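Local coordinates for transcriptional regulator (PDB 3LMM), which is of unknown function but probably acts as a DNA-binding transcriptional regulator, at residues Arg237-Ser243 and Asn254-Pro260; Leu439-Ile445 and Val485-Gly489. Residue numbers count along the deposited sequence, not the author numbering.

Contact 1: residues Arg237-Ser243 and Asn254-Pro260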
# COMPACT_ATOMS: atom_id res chain seq x y z
N ARG A 237 19.21 18.48 -12.54
CA ARG A 237 17.97 18.91 -13.17
C ARG A 237 16.84 18.98 -12.16
O ARG A 237 16.90 18.35 -11.11
CB ARG A 237 17.58 17.99 -14.33
CG ARG A 237 16.59 16.88 -14.05
CD ARG A 237 15.86 16.60 -15.35
NE ARG A 237 15.04 15.38 -15.39
CZ ARG A 237 15.51 14.15 -15.19
NH1 ARG A 237 14.68 13.11 -15.28
NH2 ARG A 237 16.79 13.96 -14.89
N THR A 238 15.83 19.76 -12.48
CA THR A 238 14.71 19.91 -11.58
C THR A 238 13.83 18.70 -11.64
O THR A 238 13.41 18.26 -12.71
CB THR A 238 13.93 21.16 -11.93
OG1 THR A 238 14.76 22.29 -11.69
CG2 THR A 238 12.67 21.26 -11.10
N ALA A 239 13.55 18.13 -10.47
CA ALA A 239 12.71 16.94 -10.41
C ALA A 239 11.27 17.34 -10.18
O ALA A 239 10.35 16.74 -10.74
CB ALA A 239 13.19 16.03 -9.29
N ILE A 240 11.08 18.36 -9.36
CA ILE A 240 9.75 18.84 -9.03
C ILE A 240 9.82 20.32 -8.69
O ILE A 240 10.83 20.79 -8.16
CB ILE A 240 9.22 18.04 -7.81
CG1 ILE A 240 7.77 18.37 -7.53
CG2 ILE A 240 10.06 18.35 -6.57
CD1 ILE A 240 7.10 17.34 -6.69
N GLU A 241 8.78 21.07 -9.03
CA GLU A 241 8.79 22.50 -8.72
C GLU A 241 7.39 23.01 -8.44
O GLU A 241 6.41 22.41 -8.86
CB GLU A 241 9.42 23.27 -9.88
CG GLU A 241 8.79 22.97 -11.23
CD GLU A 241 9.41 23.77 -12.36
OE1 GLU A 241 10.64 23.68 -12.57
OE2 GLU A 241 8.65 24.48 -13.06
N LEU A 242 7.30 24.13 -7.74
CA LEU A 242 6.01 24.70 -7.38
C LEU A 242 5.71 26.05 -8.02
O LEU A 242 6.60 26.89 -8.18
CB LEU A 242 5.92 24.84 -5.85
CG LEU A 242 4.68 25.52 -5.23
CD1 LEU A 242 3.45 24.62 -5.38
CD2 LEU A 242 4.96 25.80 -3.77
N SER A 243 4.44 26.25 -8.37
CA SER A 243 3.95 27.49 -8.98
C SER A 243 2.66 27.91 -8.30
O SER A 243 1.60 27.32 -8.53
CB SER A 243 3.68 27.30 -10.47
OG SER A 243 4.87 27.01 -11.18
N ASN A 254 3.85 33.39 -7.93
CA ASN A 254 5.20 33.10 -7.48
C ASN A 254 5.53 31.63 -7.69
O ASN A 254 4.63 30.79 -7.72
CB ASN A 254 5.32 33.45 -6.00
CG ASN A 254 6.73 33.47 -5.54
OD1 ASN A 254 7.39 32.43 -5.48
ND2 ASN A 254 7.23 34.65 -5.22
N ARG A 255 6.80 31.32 -7.86
CA ARG A 255 7.19 29.94 -8.07
C ARG A 255 8.46 29.59 -7.33
O ARG A 255 9.34 30.44 -7.17
CB ARG A 255 7.36 29.67 -9.57
CG ARG A 255 8.23 30.70 -10.27
CD ARG A 255 8.53 30.29 -11.71
NE ARG A 255 7.38 30.41 -12.63
CZ ARG A 255 6.97 31.55 -13.19
NH1 ARG A 255 5.93 31.54 -14.01
NH2 ARG A 255 7.60 32.69 -12.92
N VAL A 256 8.55 28.36 -6.86
CA VAL A 256 9.73 27.90 -6.14
C VAL A 256 10.30 26.68 -6.85
O VAL A 256 9.68 25.62 -6.86
CB VAL A 256 9.40 27.57 -4.66
CG1 VAL A 256 8.12 26.79 -4.58
CG2 VAL A 256 10.54 26.79 -4.02
N VAL A 257 11.46 26.85 -7.47
CA VAL A 257 12.13 25.80 -8.23
C VAL A 257 13.46 25.40 -7.57
O VAL A 257 14.40 26.19 -7.53
CB VAL A 257 12.42 26.27 -9.69
CG1 VAL A 257 11.14 26.33 -10.50
CG2 VAL A 257 13.07 27.65 -9.68
N PRO A 258 13.54 24.17 -7.04
CA PRO A 258 14.77 23.70 -6.38
C PRO A 258 15.98 23.67 -7.31
O PRO A 258 15.84 23.44 -8.52
CB PRO A 258 14.39 22.31 -5.88
CG PRO A 258 13.41 21.85 -6.90
CD PRO A 258 12.55 23.08 -7.10
N GLU A 259 17.16 23.90 -6.75
CA GLU A 259 18.40 23.91 -7.53
C GLU A 259 18.72 22.51 -8.07
O GLU A 259 18.75 21.55 -7.31
CB GLU A 259 19.58 24.41 -6.68
CG GLU A 259 19.41 25.84 -6.14
CD GLU A 259 18.76 25.88 -4.77
OE1 GLU A 259 17.74 25.17 -4.56
OE2 GLU A 259 19.26 26.64 -3.90
N PRO A 260 19.00 22.40 -9.38
CA PRO A 260 19.31 21.12 -10.02
C PRO A 260 20.46 20.29 -9.43
O PRO A 260 20.51 19.08 -9.64
CB PRO A 260 19.60 21.52 -11.46
CG PRO A 260 20.15 22.90 -11.31
CD PRO A 260 19.18 23.50 -10.34
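Start at R237, where the approach to the strand is still loop. Its backbone N makes a weak hydrogen bond to P260 O (3.2 Å), loosely closing the far end of the contact, while its CA-to-CB bond points away and NH1 bonds to the carbonyl of R316. T238 lies over the proline-rich exit of the partner segment, with OG1 3.5 Å from P258 O. At I240 the strand begins, and I240 O lies 3.1 Å from P258 CD. Proline has no amide hydrogen to offer that carbonyl, so the regular hydrogen-bonded pairing does not extend back to I240 and P258. E241 runs its carboxylate along the partner, OE1 coming to 3.4 Å from V257 CG1. True sheet pairing follows at L242, an antiparallel hydrogen-bonded pair with V256: L242 N to V256 O is 2.9 Å and nearly straight, V256 N to L242 O is 2.8 Å. Their side chains share one face, L242 CB lying 3.2 Å from V256 CG1. S243 and R255 form the next, non-hydrogen-bonded pair, with side chains on the other face. The two strands belong to a beta hairpin at one edge of a six-stranded mixed sheet. Strand 252-256 is outermost; 240-245 bonds on its other side to 320-325, and helix 264-278 packs on the L242, V256 and P258 side through Q267, Y270 and L271.

Contact 2: residues Leu439-Ile445 and Val485-Gly489; sequences LFQRPFI and VWLLG
In segment 439-445, L439 and F440 are still helical; the chain then bends through R442 and P443 and is extended by F444 and I445 (phi/psi about -125/156 and -128/137). In segment 485-489, strand 485-488 is followed directly by G489, the N-cap of helix 490-496. They meet antiparallel at a single bridge, the hydrogen-bonded pair I445-W486, CA-CA 5.0 Å: I445 N to W486 O 2.6 Å, W486 N to I445 O 2.9 Å. F444 CA adds a CA-H...O contact to W486 O at 3.3 Å. Among the side chains, L439 (mt) puts CD1 3.5 Å from L488 CB; F444, chi1 p, brings CD2 3.7 Å from V485 CG1; I445 CG2 lies 3.6 Å from W486 CB. The order helix 430-441, bridging segment, helices 447-454 and 458-469, then hairpin 479-482/485-488 is consistent with a winged helix-turn-helix domain, the hairpin being the wing. L465 of helix 458-469 packs on I445 and W486, and R493 of helix 490-496 touches L487 and L488.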
# COMPACT_ATOMS: atom_id res chain seq x y z
N LEU A 439 -22.64 7.76 1.22
CA LEU A 439 -23.96 8.15 1.70
C LEU A 439 -24.17 9.66 1.77
O LEU A 439 -25.31 10.11 1.91
CB LEU A 439 -24.24 7.51 3.05
CG LEU A 439 -24.51 6.01 3.08
CD1 LEU A 439 -24.94 5.66 4.48
CD2 LEU A 439 -25.59 5.61 2.09
N PHE A 440 -23.08 10.43 1.69
CA PHE A 440 -23.17 11.90 1.70
C PHE A 440 -23.79 12.29 0.37
O PHE A 440 -24.42 13.34 0.25
CB PHE A 440 -21.79 12.57 1.79
CG PHE A 440 -21.12 12.47 3.15
CD1 PHE A 440 -21.86 12.21 4.31
CD2 PHE A 440 -19.74 12.67 3.27
CE1 PHE A 440 -21.24 12.15 5.56
CE2 PHE A 440 -19.10 12.62 4.50
CZ PHE A 440 -19.85 12.36 5.65
N GLN A 441 -23.58 11.44 -0.64
CA GLN A 441 -24.08 11.65 -1.99
C GLN A 441 -25.40 10.91 -2.17
O GLN A 441 -26.48 11.49 -2.06
CB GLN A 441 -23.10 11.11 -3.03
CG GLN A 441 -21.64 11.35 -2.75
CD GLN A 441 -21.26 12.81 -2.81
OE1 GLN A 441 -21.58 13.58 -1.90
NE2 GLN A 441 -20.61 13.20 -3.89
N ARG A 442 -25.29 9.61 -2.44
CA ARG A 442 -26.44 8.76 -2.65
C ARG A 442 -27.29 8.63 -1.40
O ARG A 442 -26.82 8.81 -0.28
CB ARG A 442 -25.96 7.37 -3.10
CG ARG A 442 -25.00 7.38 -4.27
CD ARG A 442 -24.41 6.00 -4.45
NE ARG A 442 -25.46 5.02 -4.69
CZ ARG A 442 -25.91 4.69 -5.90
NH1 ARG A 442 -26.87 3.79 -6.04
NH2 ARG A 442 -25.38 5.26 -6.98
N PRO A 443 -28.58 8.30 -1.57
CA PRO A 443 -29.52 8.14 -0.46
C PRO A 443 -29.39 6.73 0.15
O PRO A 443 -29.45 6.55 1.36
CB PRO A 443 -30.87 8.36 -1.12
CG PRO A 443 -30.68 7.71 -2.44
CD PRO A 443 -29.30 8.21 -2.86
N PHE A 444 -29.22 5.74 -0.72
CA PHE A 444 -29.06 4.37 -0.26
C PHE A 444 -27.76 3.82 -0.84
O PHE A 444 -27.28 4.29 -1.88
CB PHE A 444 -30.23 3.49 -0.69
CG PHE A 444 -30.31 3.27 -2.17
CD1 PHE A 444 -30.81 4.26 -3.02
CD2 PHE A 444 -29.84 2.08 -2.73
CE1 PHE A 444 -30.83 4.09 -4.40
CE2 PHE A 444 -29.86 1.90 -4.12
CZ PHE A 444 -30.35 2.90 -4.96
N ILE A 445 -27.19 2.82 -0.18
CA ILE A 445 -25.96 2.24 -0.66
C ILE A 445 -26.09 0.71 -0.77
O ILE A 445 -26.68 0.06 0.09
CB ILE A 445 -24.78 2.69 0.27
CG1 ILE A 445 -23.51 2.80 -0.56
CG2 ILE A 445 -24.57 1.74 1.42
CD1 ILE A 445 -23.61 3.88 -1.62
N VAL A 485 -31.21 -2.84 0.78
CA VAL A 485 -30.11 -1.90 0.65
C VAL A 485 -29.70 -1.38 2.02
O VAL A 485 -30.25 -1.81 3.04
CB VAL A 485 -30.52 -0.70 -0.23
CG1 VAL A 485 -31.05 -1.21 -1.55
CG2 VAL A 485 -31.57 0.12 0.47
N TRP A 486 -28.73 -0.48 2.05
CA TRP A 486 -28.25 0.10 3.29
C TRP A 486 -28.36 1.61 3.22
O TRP A 486 -28.27 2.19 2.15
CB TRP A 486 -26.78 -0.25 3.52
CG TRP A 486 -26.59 -1.46 4.29
CD1 TRP A 486 -26.82 -1.63 5.63
CD2 TRP A 486 -26.16 -2.72 3.79
NE1 TRP A 486 -26.55 -2.93 6.00
CE2 TRP A 486 -26.14 -3.62 4.88
CE3 TRP A 486 -25.77 -3.17 2.52
CZ2 TRP A 486 -25.76 -4.96 4.74
CZ3 TRP A 486 -25.39 -4.51 2.38
CH2 TRP A 486 -25.38 -5.39 3.48
N LEU A 487 -28.56 2.24 4.37
CA LEU A 487 -28.65 3.69 4.37
C LEU A 487 -28.32 4.35 5.71
O LEU A 487 -28.50 3.78 6.78
CB LEU A 487 -30.04 4.12 3.86
CG LEU A 487 -31.27 3.33 4.31
CD1 LEU A 487 -31.64 3.77 5.71
CD2 LEU A 487 -32.42 3.56 3.35
N LEU A 488 -27.80 5.57 5.62
CA LEU A 488 -27.40 6.34 6.78
C LEU A 488 -28.47 6.37 7.86
O LEU A 488 -29.65 6.57 7.56
CB LEU A 488 -27.05 7.76 6.35
CG LEU A 488 -26.22 8.57 7.32
CD1 LEU A 488 -24.88 7.90 7.58
CD2 LEU A 488 -26.01 9.96 6.75
N GLY A 489 -28.07 6.17 9.11
CA GLY A 489 -29.02 6.18 10.22
C GLY A 489 -29.46 7.58 10.60
O GLY A 489 -28.66 8.51 10.52

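How the contacts relate
The contacts lie in separate parts of a single chain, in series along the sequence, with centres 44 Å apart and nearest atoms about 27 Å apart, so neither touches the other. Each centre is about 28 Å from the centre of the chain. Contact 1 is at the edge of a six-stranded sheet; contact 2 ties a helix exit to a small two-stranded hairpin, in the probable winged-helix region. Both use antiparallel pairing: within the segments, contact 1 has two neighbouring bridges and contact 2 one. The cobalt ion, at D41, F42 and D90, belongs to a third region, and neither contact supplies a ligand to it.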